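Local structure of soluble lytic murein transglycosylase (Pseudomonas aeruginosa, 5OHU) at residues F417-Y430 against L447-S460. The protein probably cleaves the glycan strands of bacterial peptidoglycan as a lytic transglycosylase of the Slt family, taking part in cell-wall turnover. Sequence-based numbering, arbitrary orientation.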
loop_
_atom_site.group_PDB
_atom_site.type_symbol
_atom_site.label_atom_id
_atom_site.label_comp_id
_atom_site.label_asym_id
_atom_site.label_seq_id
_atom_site.Cartn_x
_atom_site.Cartn_y
_atom_site.Cartn_z
ATOM N N PHE A 417 -10.614 -9.828 -23.119
ATOM C CA PHE A 417 -11.568 -8.731 -23.001
ATOM C C PHE A 417 -12.785 -8.954 -23.895
ATOM O O PHE A 417 -13.929 -8.902 -23.428
ATOM C CB PHE A 417 -10.864 -7.417 -23.347
ATOM C CG PHE A 417 -11.704 -6.193 -23.122
ATOM C CD1 PHE A 417 -11.732 -5.570 -21.880
ATOM C CD2 PHE A 417 -12.447 -5.648 -24.158
ATOM C CE1 PHE A 417 -12.501 -4.435 -21.674
ATOM C CE2 PHE A 417 -13.213 -4.517 -23.957
ATOM C CZ PHE A 417 -13.240 -3.908 -22.712
ATOM N N ASN A 418 -12.553 -9.205 -25.188
ATOM C CA ASN A 418 -13.658 -9.390 -26.128
ATOM C C ASN A 418 -14.570 -10.529 -25.699
ATOM O O ASN A 418 -15.797 -10.436 -25.829
ATOM C CB ASN A 418 -13.118 -9.650 -27.532
ATOM C CG ASN A 418 -12.219 -8.534 -28.026
ATOM O OD1 ASN A 418 -12.346 -7.379 -27.602
ATOM N ND2 ASN A 418 -11.301 -8.872 -28.933
ATOM N N ARG A 419 -13.993 -11.611 -25.182
ATOM C CA ARG A 419 -14.786 -12.733 -24.703
ATOM C C ARG A 419 -15.463 -12.457 -23.365
ATOM O O ARG A 419 -16.244 -13.293 -22.902
ATOM C CB ARG A 419 -13.908 -13.974 -24.583
ATOM C CG ARG A 419 -13.136 -14.327 -25.832
ATOM C CD ARG A 419 -12.109 -15.391 -25.494
ATOM N NE ARG A 419 -12.636 -16.322 -24.497
ATOM C CZ ARG A 419 -13.162 -17.509 -24.790
ATOM N NH1 ARG A 419 -13.630 -18.292 -23.823
ATOM N NH2 ARG A 419 -13.216 -17.913 -26.052
ATOM N N GLY A 420 -15.186 -11.320 -22.731
ATOM C CA GLY A 420 -15.805 -10.976 -21.469
ATOM C C GLY A 420 -15.061 -11.421 -20.224
ATOM O O GLY A 420 -15.475 -11.056 -19.116
ATOM N N GLU A 421 -13.982 -12.196 -20.358
ATOM C CA GLU A 421 -13.235 -12.679 -19.195
ATOM C C GLU A 421 -12.380 -11.529 -18.668
ATOM O O GLU A 421 -11.177 -11.414 -18.923
ATOM C CB GLU A 421 -12.419 -13.914 -19.552
ATOM C CG GLU A 421 -13.242 -15.198 -19.525
ATOM C CD GLU A 421 -13.097 -16.014 -20.787
ATOM O OE1 GLU A 421 -14.108 -16.584 -21.252
ATOM O OE2 GLU A 421 -11.971 -16.082 -21.319
ATOM N N VAL A 422 -13.038 -10.667 -17.893
ATOM C CA VAL A 422 -12.477 -9.373 -17.522
ATOM C C VAL A 422 -11.363 -9.520 -16.492
ATOM O O VAL A 422 -10.388 -8.756 -16.504
ATOM C CB VAL A 422 -13.618 -8.467 -17.020
ATOM C CG1 VAL A 422 -14.353 -9.130 -15.860
ATOM C CG2 VAL A 422 -13.096 -7.127 -16.605
ATOM N N ILE A 423 -11.483 -10.489 -15.586
ATOM C CA ILE A 423 -10.445 -10.684 -14.582
ATOM C C ILE A 423 -9.168 -11.210 -15.232
ATOM O O ILE A 423 -8.062 -10.741 -14.931
ATOM C CB ILE A 423 -10.967 -11.612 -13.473
ATOM C CG1 ILE A 423 -12.194 -10.967 -12.813
ATOM C CG2 ILE A 423 -9.879 -11.896 -12.450
ATOM C CD1 ILE A 423 -13.061 -11.928 -12.021
ATOM N N ASN A 424 -9.303 -12.158 -16.161
ATOM C CA ASN A 424 -8.144 -12.642 -16.901
ATOM C C ASN A 424 -7.488 -11.528 -17.711
ATOM O O ASN A 424 -6.255 -11.427 -17.755
ATOM C CB ASN A 424 -8.558 -13.791 -17.816
ATOM C CG ASN A 424 -9.090 -14.976 -17.049
ATOM O OD1 ASN A 424 -10.251 -15.354 -17.203
ATOM N ND2 ASN A 424 -8.241 -15.575 -16.219
ATOM N N ALA A 425 -8.295 -10.692 -18.372
ATOM C CA ALA A 425 -7.736 -9.591 -19.150
ATOM C C ALA A 425 -6.933 -8.650 -18.264
ATOM O O ALA A 425 -5.820 -8.245 -18.619
ATOM C CB ALA A 425 -8.850 -8.833 -19.867
ATOM N N ARG A 426 -7.474 -8.308 -17.097
ATOM C CA ARG A 426 -6.761 -7.409 -16.201
ATOM C C ARG A 426 -5.467 -8.033 -15.718
ATOM O O ARG A 426 -4.430 -7.358 -15.668
ATOM C CB ARG A 426 -7.642 -7.030 -15.013
ATOM C CG ARG A 426 -8.714 -6.012 -15.345
ATOM C CD ARG A 426 -9.024 -5.146 -14.141
ATOM N NE ARG A 426 -9.411 -5.943 -12.982
ATOM C CZ ARG A 426 -10.636 -6.418 -12.786
ATOM N NH1 ARG A 426 -11.588 -6.181 -13.674
ATOM N NH2 ARG A 426 -10.907 -7.131 -11.702
ATOM N N ARG A 427 -5.505 -9.319 -15.350
ATOM C CA ARG A 427 -4.296 -9.963 -14.849
ATOM C C ARG A 427 -3.194 -9.970 -15.904
ATOM O O ARG A 427 -2.034 -9.680 -15.593
ATOM C CB ARG A 427 -4.593 -11.384 -14.370
ATOM C CG ARG A 427 -3.417 -11.994 -13.628
ATOM C CD ARG A 427 -3.666 -13.425 -13.185
ATOM N NE ARG A 427 -4.755 -13.535 -12.221
ATOM C CZ ARG A 427 -5.960 -14.015 -12.509
ATOM N NH1 ARG A 427 -6.227 -14.441 -13.736
ATOM N NH2 ARG A 427 -6.893 -14.080 -11.567
ATOM N N GLU A 428 -3.530 -10.296 -17.155
ATOM C CA GLU A 428 -2.558 -10.153 -18.234
ATOM C C GLU A 428 -2.009 -8.740 -18.273
ATOM O O GLU A 428 -0.788 -8.516 -18.303
ATOM C CB GLU A 428 -3.201 -10.484 -19.583
ATOM C CG GLU A 428 -3.352 -11.966 -19.889
ATOM C CD GLU A 428 -2.023 -12.688 -20.117
ATOM O OE1 GLU A 428 -2.057 -13.944 -20.198
ATOM O OE2 GLU A 428 -0.956 -12.020 -20.221
ATOM N N TRP A 429 -2.921 -7.767 -18.271
ATOM C CA TRP A 429 -2.536 -6.372 -18.420
ATOM C C TRP A 429 -1.566 -5.952 -17.325
ATOM O O TRP A 429 -0.538 -5.327 -17.602
ATOM C CB TRP A 429 -3.793 -5.511 -18.400
ATOM C CG TRP A 429 -3.696 -4.257 -19.161
ATOM C CD1 TRP A 429 -3.438 -3.013 -18.662
ATOM C CD2 TRP A 429 -3.881 -4.102 -20.574
ATOM N NE1 TRP A 429 -3.438 -2.091 -19.685
ATOM C CE2 TRP A 429 -3.708 -2.732 -20.868
ATOM C CE3 TRP A 429 -4.153 -4.987 -21.621
ATOM C CZ2 TRP A 429 -3.821 -2.225 -22.162
ATOM C CZ3 TRP A 429 -4.265 -4.486 -22.905
ATOM C CH2 TRP A 429 -4.099 -3.115 -23.165
ATOM N N TYR A 430 -1.871 -6.307 -16.075
ATOM C CA TYR A 430 -1.049 -5.883 -14.940
ATOM C C TYR A 430 0.277 -6.623 -14.899
ATOM O O TYR A 430 1.304 -6.035 -14.551
ATOM C CB TYR A 430 -1.789 -6.106 -13.618
ATOM C CG TYR A 430 -3.008 -5.234 -13.407
ATOM C CD1 TYR A 430 -3.282 -4.156 -14.249
ATOM C CD2 TYR A 430 -3.887 -5.494 -12.365
ATOM C CE1 TYR A 430 -4.407 -3.367 -14.055
ATOM C CE2 TYR A 430 -5.006 -4.710 -12.156
ATOM C CZ TYR A 430 -5.263 -3.649 -13.000
ATOM O OH TYR A 430 -6.384 -2.886 -12.770
ATOM N N LEU A 447 -3.936 2.453 -24.887
ATOM C CA LEU A 447 -4.728 1.321 -25.365
ATOM C C LEU A 447 -5.853 0.993 -24.395
ATOM O O LEU A 447 -6.994 0.753 -24.807
ATOM C CB LEU A 447 -3.828 0.099 -25.585
ATOM C CG LEU A 447 -2.892 0.110 -26.802
ATOM C CD1 LEU A 447 -1.845 -0.990 -26.694
ATOM C CD2 LEU A 447 -3.668 -0.037 -28.108
ATOM N N ALA A 448 -5.547 0.980 -23.095
ATOM C CA ALA A 448 -6.565 0.695 -22.088
ATOM C C ALA A 448 -7.608 1.809 -22.010
ATOM O O ALA A 448 -8.794 1.538 -21.786
ATOM C CB ALA A 448 -5.904 0.480 -20.724
ATOM N N TYR A 449 -7.188 3.067 -22.177
ATOM C CA TYR A 449 -8.152 4.165 -22.189
ATOM C C TYR A 449 -9.150 4.009 -23.335
ATOM O O TYR A 449 -10.362 4.180 -23.143
ATOM C CB TYR A 449 -7.417 5.504 -22.280
ATOM C CG TYR A 449 -8.323 6.723 -22.284
ATOM C CD1 TYR A 449 -8.809 7.262 -21.094
ATOM C CD2 TYR A 449 -8.679 7.344 -23.474
ATOM C CE1 TYR A 449 -9.629 8.380 -21.100
ATOM C CE2 TYR A 449 -9.500 8.455 -23.485
ATOM C CZ TYR A 449 -9.968 8.967 -22.302
ATOM O OH TYR A 449 -10.781 10.072 -22.328
ATOM N N ASP A 450 -8.667 3.660 -24.530
ATOM C CA ASP A 450 -9.566 3.485 -25.664
ATOM C C ASP A 450 -10.500 2.291 -25.502
ATOM O O ASP A 450 -11.459 2.169 -26.268
ATOM C CB ASP A 450 -8.754 3.361 -26.954
ATOM C CG ASP A 450 -8.057 4.658 -27.324
ATOM O OD1 ASP A 450 -8.606 5.736 -27.010
ATOM O OD2 ASP A 450 -6.959 4.607 -27.917
ATOM N N MET A 451 -10.257 1.423 -24.524
ATOM C CA MET A 451 -11.168 0.341 -24.185
ATOM C C MET A 451 -12.116 0.708 -23.048
ATOM O O MET A 451 -12.851 -0.162 -22.565
ATOM C CB MET A 451 -10.370 -0.914 -23.815
ATOM C CG MET A 451 -9.460 -1.422 -24.934
ATOM S SD MET A 451 -8.214 -2.591 -24.345
ATOM C CE MET A 451 -9.264 -3.867 -23.668
ATOM N N GLN A 452 -12.113 1.974 -22.612
ATOM C CA GLN A 452 -12.895 2.435 -21.459
ATOM C C GLN A 452 -12.443 1.738 -20.185
ATOM O O GLN A 452 -13.232 1.495 -19.269
ATOM C CB GLN A 452 -14.404 2.247 -21.667
ATOM C CG GLN A 452 -15.081 3.349 -22.479
ATOM C CD GLN A 452 -14.341 3.676 -23.762
ATOM O OE1 GLN A 452 -14.348 2.894 -24.713
ATOM N NE2 GLN A 452 -13.685 4.836 -23.790
ATOM N N TRP A 453 -11.160 1.405 -20.123
ATOM C CA TRP A 453 -10.602 0.751 -18.952
ATOM C C TRP A 453 -9.797 1.773 -18.165
ATOM O O TRP A 453 -8.563 1.784 -18.154
ATOM C CB TRP A 453 -9.805 -0.465 -19.357
ATOM C CG TRP A 453 -10.659 -1.605 -19.123
ATOM C CD1 TRP A 453 -12.005 -1.566 -18.899
ATOM C CD2 TRP A 453 -10.272 -2.966 -19.035
ATOM N NE1 TRP A 453 -12.480 -2.823 -18.682
ATOM C CE2 TRP A 453 -11.434 -3.705 -18.763
ATOM C CE3 TRP A 453 -9.054 -3.637 -19.165
ATOM C CZ2 TRP A 453 -11.417 -5.081 -18.629
ATOM C CZ3 TRP A 453 -9.034 -5.001 -19.018
ATOM C CH2 TRP A 453 -10.210 -5.713 -18.754
ATOM N N TYR A 454 -10.553 2.611 -17.453
ATOM C CA TYR A 454 -10.007 3.823 -16.861
ATOM C C TYR A 454 -8.950 3.514 -15.818
ATOM O O TYR A 454 -7.875 4.123 -15.832
ATOM C CB TYR A 454 -11.155 4.659 -16.291
ATOM C CG TYR A 454 -12.167 4.968 -17.379
ATOM C CD1 TYR A 454 -11.750 5.534 -18.588
ATOM C CD2 TYR A 454 -13.520 4.650 -17.231
ATOM C CE1 TYR A 454 -12.648 5.797 -19.604
ATOM C CE2 TYR A 454 -14.421 4.916 -18.242
ATOM C CZ TYR A 454 -13.977 5.485 -19.424
ATOM O OH TYR A 454 -14.862 5.752 -20.434
ATOM N N PHE A 455 -9.212 2.551 -14.920
ATOM C CA PHE A 455 -8.203 2.250 -13.902
ATOM C C PHE A 455 -6.953 1.607 -14.490
ATOM O O PHE A 455 -5.844 2.064 -14.161
ATOM C CB PHE A 455 -8.799 1.397 -12.782
ATOM C CG PHE A 455 -7.818 1.067 -11.696
ATOM C CD1 PHE A 455 -7.012 2.059 -11.152
ATOM C CD2 PHE A 455 -7.695 -0.227 -11.224
ATOM C CE1 PHE A 455 -6.098 1.761 -10.158
ATOM C CE2 PHE A 455 -6.791 -0.533 -10.230
ATOM C CZ PHE A 455 -5.988 0.459 -9.694
ATOM N N PRO A 456 -7.031 0.565 -15.326
ATOM C CA PRO A 456 -5.798 0.098 -15.989
ATOM C C PRO A 456 -5.027 1.229 -16.655
ATOM O O PRO A 456 -3.803 1.309 -16.519
ATOM C CB PRO A 456 -6.319 -0.929 -17.005
ATOM C CG PRO A 456 -7.566 -1.456 -16.387
ATOM C CD PRO A 456 -8.193 -0.275 -15.686
ATOM N N ALA A 457 -5.726 2.118 -17.364
ATOM C CA ALA A 457 -5.063 3.251 -17.998
ATOM C C ALA A 457 -4.422 4.168 -16.962
ATOM O O ALA A 457 -3.259 4.568 -17.113
ATOM C CB ALA A 457 -6.066 4.020 -18.861
ATOM N N ILE A 458 -5.165 4.508 -15.902
ATOM C CA ILE A 458 -4.620 5.335 -14.824
ATOM C C ILE A 458 -3.416 4.651 -14.184
ATOM O O ILE A 458 -2.391 5.288 -13.907
ATOM C CB ILE A 458 -5.719 5.631 -13.782
ATOM C CG1 ILE A 458 -6.722 6.665 -14.323
ATOM C CG2 ILE A 458 -5.102 6.062 -12.435
ATOM C CD1 ILE A 458 -8.048 6.692 -13.573
ATOM N N ARG A 459 -3.525 3.343 -13.939
ATOM C CA ARG A 459 -2.429 2.592 -13.333
ATOM C C ARG A 459 -1.168 2.647 -14.200
ATOM O O ARG A 459 -0.068 2.901 -13.699
ATOM C CB ARG A 459 -2.884 1.153 -13.093
ATOM C CG ARG A 459 -1.911 0.265 -12.357
ATOM C CD ARG A 459 -2.553 -1.095 -12.132
ATOM N NE ARG A 459 -1.585 -2.121 -11.761
ATOM C CZ ARG A 459 -1.289 -2.454 -10.510
ATOM N NH1 ARG A 459 -1.888 -1.839 -9.495
ATOM N NH2 ARG A 459 -0.393 -3.404 -10.271
ATOM N N SER A 460 -1.314 2.449 -15.512
ATOM C CA SER A 460 -0.145 2.439 -16.388
ATOM C C SER A 460 0.499 3.817 -16.465
ATOM O O SER A 460 1.718 3.957 -16.310
ATOM C CB SER A 460 -0.533 1.964 -17.788
ATOM O OG SER A 460 -0.904 0.605 -17.776
HETATM O O HOH W 1 -3.019 0.726 -19.212
#
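The indole of Trp-429 is the knob of the tightly packed half of this contact. It sits among Leu-447, Ala-448, Pro-456 and Ser-460. The ring reaches both helices of the other segment. CZ2 of Trp-429 lies 3.7 Å from CB of Ala-448, and CB of Leu-447 meets the ring at its edge. CB of Pro-456 approaches CD1 obliquely. The buried indole N-H is satisfied by a water in the ring plane, with NE1 of Trp-429 2.9 Å from the water oxygen. That water donates to OG of Ser-460. OG of Ser-460 also hydrogen-bonds OE1 of Gln-444, and NE2 of Gln-444 hydrogen-bonds the backbone O of Trp-429.

Residues 417-430 and 447-460 each hold the end of one helix, a short turn and the start of the next. Both belong to the L domain, whose sequence family is of the TPR clan. Segments 422-430 and 454-460 run nearly parallel, 8° apart, with axes 11.2 Å apart at closest approach. Both turns contain Schellman motifs, at Gly-420 and Gln-452.

Near the turns the packing is aromatic. Phe-417 and Trp-453 form a T-shaped (edge-to-face) pair, the Phe-417 edge toward the Trp-453 face, with the planes at 86°. Their closest carbon spacing is doubtful. CE of Met-451 covers one Phe-417 face, 3.5 Å from the ring centroid. The bend at chi3 (60°) carries this methyl toward that ring. CB of Ala-425 meets the edge of the Trp-453 ring, and CG of Arg-426 comes in obliquely, 3.7 Å from CH2 of Trp-453.

The looser side lies at Tyr-430, where the residues are only partly buried. The extended chain of Arg-459 crosses one face of the phenol. CZ of Arg-459 stands 4.4 Å from the Tyr-430 ring centroid in a cation-pi contact, and CD of Arg-459 makes a CH-pi contact with the same ring. OH of Tyr-430 lies 3.3 Å from CD2 of Phe-455, which also touches Met-507.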